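Local coordinates for RagB/SusD family nutrient uptake outer membrane protein (Bacteroides thetaiotaomicron, PDB 7KV2), which binds glycans at the bacterial surface, probably beta-glucans, as a SusD-family outer-membrane protein for nutrient uptake, at residues Cys114-Ser117 with Gly118-Arg121; Tyr154-Trp157 with Val158-Phe161; Glu179-Thr182 with Ala183-Tyr187. All coordinates share one frame; numbering follows the deposited sequence.

Interaction 1 of 3, residues Cys114-Ser117 with Gly118-Arg121; sequences CAYS and GVKR
A run of regular alpha-helix in the first half of helix 110-130 joins Cys114-Ser117 to Gly118-Arg121, each carbonyl of the first turn gripping the amide four residues on. Gly118 N donates to Cys114 O at 3.0 Å, and the next two pairs follow suit, Val119 N to Ala115 O and Lys120 N to Tyr116 O. Arg121 N closes the series on Ser117 O at 3.0 Å.

The side chains lie back along this ladder. Val119 sets CG2 beside its own backbone N, where the methyl comes 3.3 Å from Ala115 O and approaches the Tyr116 ring obliquely, 4.4 Å from CD1. That light apolar touch belongs to the face turned to helix 137-162, where Val119 meets Tyr155 and Tyr116 meets Val158; beyond the ring, Tyr116 OH is hydrogen-bonded to Pro166 O. Lys120 brings CG within 3.3 Å of Tyr116 O before its extended chain runs off to an exposed end.

Arg121 does the same with Ser117, its CG 3.3 Å from Ser117 O, and its chain, extended from CG to NE, carries the guanidinium to Ala52 O, which NH1 binds; the ion pair to Asp55 is long and weak. Ser117 turns back instead. With OG beside the backbone N (chi1 -55°), its hydroxyl is hydrogen-bonded to Lys113 O, one turn earlier. The result is an alpha-helix with one face, Ala115, Tyr116 and Val119, against helix 137-162 and another, Cys114, Ser117 and Arg121, against the loop of Trp59, as part of the helix-rich SusD fold.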
loop_
_atom_site.group_PDB
_atom_site.type_symbol
_atom_site.label_atom_id
_atom_site.label_comp_id
_atom_site.label_asym_id
_atom_site.label_seq_id
_atom_site.Cartn_x
_atom_site.Cartn_y
_atom_site.Cartn_z
ATOM N N CYS A 114 -0.787 11.751 8.841
ATOM C CA CYS A 114 -0.684 10.375 9.386
ATOM C C CYS A 114 0.774 9.956 9.518
ATOM O O CYS A 114 1.130 9.341 10.555
ATOM C CB CYS A 114 -1.463 9.371 8.537
ATOM S SG CYS A 114 -3.230 9.680 8.464
ATOM N N ALA A 115 1.618 10.232 8.523
ATOM C CA ALA A 115 3.028 9.817 8.515
ATOM C C ALA A 115 3.734 10.467 9.700
ATOM O O ALA A 115 4.458 9.756 10.465
ATOM C CB ALA A 115 3.672 10.224 7.228
ATOM N N TYR A 116 3.508 11.767 9.896
ATOM C CA TYR A 116 4.242 12.507 10.961
ATOM C C TYR A 116 3.650 12.162 12.326
ATOM O O TYR A 116 4.444 12.201 13.292
ATOM C CB TYR A 116 4.326 14.003 10.646
ATOM C CG TYR A 116 5.414 14.263 9.643
ATOM C CD1 TYR A 116 6.751 14.114 9.968
ATOM C CD2 TYR A 116 5.115 14.597 8.335
ATOM C CE1 TYR A 116 7.757 14.304 9.034
ATOM C CE2 TYR A 116 6.109 14.813 7.395
ATOM C CZ TYR A 116 7.439 14.710 7.753
ATOM O OH TYR A 116 8.416 14.862 6.811
ATOM N N SER A 117 2.364 11.798 12.433
ATOM C CA SER A 117 1.780 11.282 13.708
ATOM C C SER A 117 2.486 9.984 14.073
ATOM O O SER A 117 2.909 9.831 15.249
ATOM C CB SER A 117 0.289 11.086 13.661
ATOM O OG SER A 117 -0.328 12.304 13.275
ATOM N N GLY A 118 2.655 9.090 13.099
ATOM C CA GLY A 118 3.430 7.855 13.289
ATOM C C GLY A 118 4.843 8.154 13.804
ATOM O O GLY A 118 5.223 7.605 14.862
ATOM N N VAL A 119 5.574 9.010 13.101
ATOM C CA VAL A 119 6.966 9.403 13.439
ATOM C C VAL A 119 6.991 9.914 14.887
ATOM O O VAL A 119 7.894 9.489 15.643
ATOM C CB VAL A 119 7.520 10.446 12.461
ATOM C CG1 VAL A 119 8.847 10.970 12.962
ATOM C CG2 VAL A 119 7.695 9.926 11.048
ATOM N N LYS A 120 6.074 10.796 15.256
ATOM C CA LYS A 120 6.043 11.410 16.615
ATOM C C LYS A 120 5.833 10.309 17.653
ATOM O O LYS A 120 6.526 10.318 18.662
ATOM C CB LYS A 120 4.954 12.481 16.740
ATOM C CG LYS A 120 5.302 13.796 16.045
ATOM C CD LYS A 120 4.182 14.824 15.965
ATOM C CE LYS A 120 4.671 16.192 15.521
ATOM N NZ LYS A 120 3.617 16.939 14.787
ATOM N N ARG A 121 4.930 9.361 17.402
ATOM C CA ARG A 121 4.653 8.293 18.392
ATOM C C ARG A 121 5.870 7.381 18.544
ATOM O O ARG A 121 6.102 6.942 19.684
ATOM C CB ARG A 121 3.373 7.534 18.028
ATOM C CG ARG A 121 2.151 8.420 18.119
ATOM C CD ARG A 121 0.911 7.618 17.881
ATOM N NE ARG A 121 -0.263 8.428 18.071
ATOM C CZ ARG A 121 -1.443 7.951 18.354
ATOM N NH1 ARG A 121 -1.629 6.640 18.465
ATOM N NH2 ARG A 121 -2.443 8.786 18.546
#

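Interaction 2 of 3, residues Tyr154-Trp157 with Val158-Phe161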
loop_
_atom_site.group_PDB
_atom_site.type_symbol
_atom_site.label_atom_id
_atom_site.label_comp_id
_atom_site.label_asym_id
_atom_site.label_seq_id
_atom_site.Cartn_x
_atom_site.Cartn_y
_atom_site.Cartn_z
ATOM N N TYR A 154 6.878 4.947 8.212
ATOM C CA TYR A 154 6.128 6.215 8.101
ATOM C C TYR A 154 6.916 7.230 7.246
ATOM O O TYR A 154 6.279 7.970 6.448
ATOM C CB TYR A 154 5.797 6.732 9.497
ATOM C CG TYR A 154 4.870 5.891 10.326
ATOM C CD1 TYR A 154 3.575 5.619 9.887
ATOM C CD2 TYR A 154 5.221 5.471 11.596
ATOM C CE1 TYR A 154 2.680 4.932 10.684
ATOM C CE2 TYR A 154 4.346 4.745 12.383
ATOM C CZ TYR A 154 3.067 4.465 11.926
ATOM O OH TYR A 154 2.153 3.792 12.696
ATOM N N TYR A 155 8.251 7.312 7.416
ATOM C CA TYR A 155 9.101 8.219 6.596
ATOM C C TYR A 155 9.055 7.798 5.121
ATOM O O TYR A 155 9.075 8.653 4.266
ATOM C CB TYR A 155 10.554 8.256 7.078
ATOM C CG TYR A 155 10.757 9.287 8.155
ATOM C CD1 TYR A 155 10.482 10.610 7.888
ATOM C CD2 TYR A 155 11.227 8.965 9.415
ATOM C CE1 TYR A 155 10.631 11.600 8.846
ATOM C CE2 TYR A 155 11.395 9.951 10.382
ATOM C CZ TYR A 155 11.082 11.266 10.106
ATOM O OH TYR A 155 11.230 12.265 11.039
ATOM N N ASN A 156 8.901 6.505 4.845
ATOM C CA ASN A 156 8.809 5.979 3.478
ATOM C C ASN A 156 7.555 6.558 2.813
ATOM O O ASN A 156 7.613 6.873 1.615
ATOM C CB ASN A 156 8.837 4.444 3.502
ATOM C CG ASN A 156 8.835 3.888 2.112
ATOM O OD1 ASN A 156 9.693 4.261 1.297
ATOM N ND2 ASN A 156 7.868 3.003 1.838
ATOM N N TRP A 157 6.457 6.744 3.547
ATOM C CA TRP A 157 5.226 7.304 2.942
ATOM C C TRP A 157 5.580 8.725 2.431
ATOM O O TRP A 157 5.255 9.077 1.302
ATOM C CB TRP A 157 4.114 7.374 3.979
ATOM C CG TRP A 157 3.402 6.087 4.312
ATOM C CD1 TRP A 157 3.488 4.884 3.683
ATOM C CD2 TRP A 157 2.416 5.933 5.344
ATOM N NE1 TRP A 157 2.628 3.987 4.264
ATOM C CE2 TRP A 157 1.945 4.602 5.271
ATOM C CE3 TRP A 157 1.871 6.786 6.307
ATOM C CZ2 TRP A 157 0.998 4.097 6.153
ATOM C CZ3 TRP A 157 0.878 6.300 7.147
ATOM C CH2 TRP A 157 0.440 4.969 7.052
ATOM N N VAL A 158 6.205 9.553 3.266
ATOM C CA VAL A 158 6.495 10.957 2.841
ATOM C C VAL A 158 7.701 11.019 1.913
ATOM O O VAL A 158 7.680 11.885 1.031
ATOM C CB VAL A 158 6.580 11.938 4.024
ATOM C CG1 VAL A 158 5.199 12.317 4.527
ATOM C CG2 VAL A 158 7.436 11.417 5.160
ATOM N N TRP A 159 8.678 10.143 2.067
ATOM C CA TRP A 159 9.863 10.059 1.178
ATOM C C TRP A 159 9.394 9.792 -0.258
ATOM O O TRP A 159 9.805 10.519 -1.218
ATOM C CB TRP A 159 10.833 9.008 1.684
ATOM C CG TRP A 159 12.054 8.771 0.849
ATOM C CD1 TRP A 159 13.053 9.670 0.576
ATOM C CD2 TRP A 159 12.427 7.548 0.192
ATOM N NE1 TRP A 159 14.015 9.088 -0.197
ATOM C CE2 TRP A 159 13.646 7.791 -0.477
ATOM C CE3 TRP A 159 11.836 6.284 0.067
ATOM C CZ2 TRP A 159 14.293 6.806 -1.209
ATOM C CZ3 TRP A 159 12.474 5.303 -0.657
ATOM C CH2 TRP A 159 13.708 5.553 -1.271
ATOM N N LYS A 160 8.542 8.777 -0.431
ATOM C CA LYS A 160 8.079 8.411 -1.783
ATOM C C LYS A 160 7.223 9.528 -2.366
ATOM O O LYS A 160 7.446 9.840 -3.533
ATOM C CB LYS A 160 7.345 7.053 -1.788
ATOM C CG LYS A 160 8.321 5.894 -1.777
ATOM C CD LYS A 160 7.700 4.596 -2.211
ATOM C CE LYS A 160 8.748 3.606 -2.633
ATOM N NZ LYS A 160 8.103 2.375 -3.130
ATOM N N PHE A 161 6.214 10.032 -1.660
ATOM C CA PHE A 161 5.218 10.938 -2.270
ATOM C C PHE A 161 5.821 12.349 -2.403
ATOM O O PHE A 161 5.489 12.979 -3.390
ATOM C CB PHE A 161 3.902 10.986 -1.511
ATOM C CG PHE A 161 3.019 9.772 -1.777
ATOM C CD1 PHE A 161 2.176 9.724 -2.879
ATOM C CD2 PHE A 161 3.015 8.694 -0.896
ATOM C CE1 PHE A 161 1.380 8.606 -3.131
ATOM C CE2 PHE A 161 2.196 7.582 -1.123
ATOM C CZ PHE A 161 1.378 7.545 -2.232
#
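Asn156 and Trp159 both hold CG anti to the backbone N (chi1 -176° and 177°), which brings the amide oxygen of Asn156 up to the indole one turn further along helix 137-162. OD1 sits at the edge of the ring, in its plane, 3.2 Å from Trp159 CE3 and 3.6 Å from CZ3, with the amide and ring planes 41° apart. This stretch of alpha-helix is buried in the SusD fold, and OD1 has no hydrogen-bonding partner in the model; the weakly polar ring edge is its neighbour there.

The other end of the amide has a partner: Asn156 ND2 donates to Glu226 OE2, the same oxygen that takes the salt bridge from Lys160 NZ. The long, extended lysine passes alongside OD1 on its way, CG 3.7 Å from it. With an alanine in place of Lys160 the Glu226 carboxylate would probably lose its charged mate, and OD1 the aliphatic chain beside it.

On another side of the helix, Val158 places CG2 between its backbone N and carbonyl carbon, close over the preceding turn: the methyl is 3.3 Å from Tyr155 O and 4.2 Å from CD1 of the Tyr155 ring, which it approaches obliquely. Tyr155 O is also gripped by Trp159 N, at a short 2.7 Å, and Lys160 N reaches Asn156 O in the same helical pattern. The last bond is longer, Phe161 N to Trp157 O at 3.3 Å, and there the phenyl ring turns its edge to the same carbonyl, CD2 lying 3.2 Å from Trp157 O.

Interaction 3 of 3, residues Glu179-Thr182 with Ala183-Tyr187; sequences EQLT and ADQLY
Thr182 and Gln185 bind each other twice, the side chain of each accepting from the backbone of the other, and here the amide of a glutamine does what a glutamate carboxylate often does. Gln185 N donates to Thr182 OG1 at 2.9 Å, and Thr182 N returns a nearly straight bond to Gln185 OE1 at 3.0 Å, coming in tilted 20° from the plane of the amide carbonyl.

The hydroxyl points at the helix because OG1 lies between the backbone N and the carbonyl carbon of Thr182 (chi1 70°); the extended Gln185 chain passes the hydroxyl obliquely, CG 3.1 Å from OG1, and so carries OE1 to Thr182 N. A water also donates to OE1 and reaches weakly to Gln180 O. Leu186 N, in the carbonyl plane of Thr182 O at 2.9 Å, starts the regular helical bonding.

Leu181 crosses the Gln185 side chain at about a right angle, with CD2 3.7 Å from OE1, while its CD1 rests on Leu186 CA at 4.1 Å. Both leucines also touch Tyr167, and Asn164 OD1 takes the amide of Ala183. The reciprocal Thr182-Gln185 pair is a capping box, with Thr182 as N-cap of helix 183-200.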
loop_
_atom_site.group_PDB
_atom_site.type_symbol
_atom_site.label_atom_id
_atom_site.label_comp_id
_atom_site.label_asym_id
_atom_site.label_seq_id
_atom_site.Cartn_x
_atom_site.Cartn_y
_atom_site.Cartn_z
ATOM N N GLU A 179 16.709 20.575 8.870
ATOM C CA GLU A 179 15.415 19.982 9.303
ATOM C C GLU A 179 14.615 19.473 8.091
ATOM O O GLU A 179 14.203 18.308 8.177
ATOM C CB GLU A 179 14.563 20.943 10.110
ATOM C CG GLU A 179 13.659 20.226 11.079
ATOM C CD GLU A 179 12.372 20.978 11.244
ATOM O OE1 GLU A 179 11.909 21.512 10.230
ATOM O OE2 GLU A 179 11.883 21.079 12.383
ATOM N N GLN A 180 14.402 20.272 7.029
ATOM C CA GLN A 180 14.047 19.723 5.686
ATOM C C GLN A 180 15.272 18.987 5.144
ATOM O O GLN A 180 16.301 19.638 4.958
ATOM C CB GLN A 180 13.597 20.778 4.679
ATOM C CG GLN A 180 12.985 20.172 3.411
ATOM C CD GLN A 180 12.522 21.166 2.364
ATOM O OE1 GLN A 180 12.991 22.302 2.319
ATOM N NE2 GLN A 180 11.611 20.742 1.486
ATOM N N LEU A 181 15.180 17.680 4.872
ATOM C CA LEU A 181 16.271 16.951 4.188
ATOM C C LEU A 181 15.969 16.851 2.695
ATOM O O LEU A 181 14.785 16.975 2.317
ATOM C CB LEU A 181 16.447 15.561 4.799
ATOM C CG LEU A 181 16.837 15.496 6.273
ATOM C CD1 LEU A 181 17.105 14.056 6.662
ATOM C CD2 LEU A 181 18.065 16.356 6.560
ATOM N N THR A 182 17.007 16.607 1.889
ATOM C CA THR A 182 16.875 16.142 0.482
ATOM C C THR A 182 16.335 14.701 0.565
ATOM O O THR A 182 16.568 14.028 1.598
ATOM C CB THR A 182 18.193 16.180 -0.309
ATOM O OG1 THR A 182 19.036 15.160 0.231
ATOM C CG2 THR A 182 18.907 17.524 -0.283
ATOM N N ALA A 183 15.641 14.235 -0.462
ATOM C CA ALA A 183 15.213 12.821 -0.586
ATOM C C ALA A 183 16.406 11.896 -0.326
ATOM O O ALA A 183 16.255 10.939 0.481
ATOM C CB ALA A 183 14.607 12.610 -1.963
ATOM N N ASP A 184 17.563 12.165 -0.959
ATOM C CA ASP A 184 18.799 11.336 -0.831
ATOM C C ASP A 184 19.284 11.334 0.619
ATOM O O ASP A 184 19.709 10.268 1.113
ATOM C CB ASP A 184 19.938 11.830 -1.724
ATOM C CG ASP A 184 19.781 11.479 -3.183
ATOM O OD1 ASP A 184 18.806 10.760 -3.548
ATOM O OD2 ASP A 184 20.657 11.886 -3.941
ATOM N N GLN A 185 19.221 12.469 1.298
ATOM C CA GLN A 185 19.602 12.517 2.740
ATOM C C GLN A 185 18.596 11.708 3.570
ATOM O O GLN A 185 19.006 11.097 4.539
ATOM C CB GLN A 185 19.641 13.959 3.254
ATOM C CG GLN A 185 20.835 14.755 2.745
ATOM C CD GLN A 185 20.743 16.207 3.136
ATOM O OE1 GLN A 185 19.668 16.796 3.209
ATOM N NE2 GLN A 185 21.896 16.795 3.422
ATOM N N LEU A 186 17.305 11.737 3.234
ATOM C CA LEU A 186 16.303 10.994 4.050
ATOM C C LEU A 186 16.537 9.493 3.843
ATOM O O LEU A 186 16.578 8.757 4.842
ATOM C CB LEU A 186 14.896 11.464 3.686
ATOM C CG LEU A 186 13.773 10.768 4.450
ATOM C CD1 LEU A 186 13.979 10.788 5.957
ATOM C CD2 LEU A 186 12.435 11.382 4.102
ATOM N N TYR A 187 16.820 9.065 2.610
ATOM C CA TYR A 187 17.152 7.658 2.274
ATOM C C TYR A 187 18.269 7.173 3.209
ATOM O O TYR A 187 18.197 6.088 3.816
ATOM C CB TYR A 187 17.556 7.497 0.802
ATOM C CG TYR A 187 18.131 6.145 0.519
ATOM C CD1 TYR A 187 17.298 5.034 0.463
ATOM C CD2 TYR A 187 19.495 5.930 0.474
ATOM C CE1 TYR A 187 17.801 3.764 0.279
ATOM C CE2 TYR A 187 20.016 4.661 0.299
ATOM C CZ TYR A 187 19.164 3.571 0.223
ATOM O OH TYR A 187 19.632 2.312 0.033
HETATM O O HOH W 1 19.396 19.241 3.421
#

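Overall arrangement
The three contacts come in series along the chain, on helix 110-130, on helix 137-162 and at the start of helix 183-200, all on one side of the chain's centre. Interaction 2 is the middle layer: its centre lies about 11 Å from those of interactions 1 and 3, which are about 17 Å apart and do not touch. Toward interaction 1 the packing is close, with Tyr154 CE2 3.4 Å from Gly118 CA; toward interaction 3, Trp159 NE1 makes a probable hydrogen bond to Ala183 O at 3.0 Å. Successive helices thus pack side by side, consistent with the tetratricopeptide-like scaffold of SusD proteins.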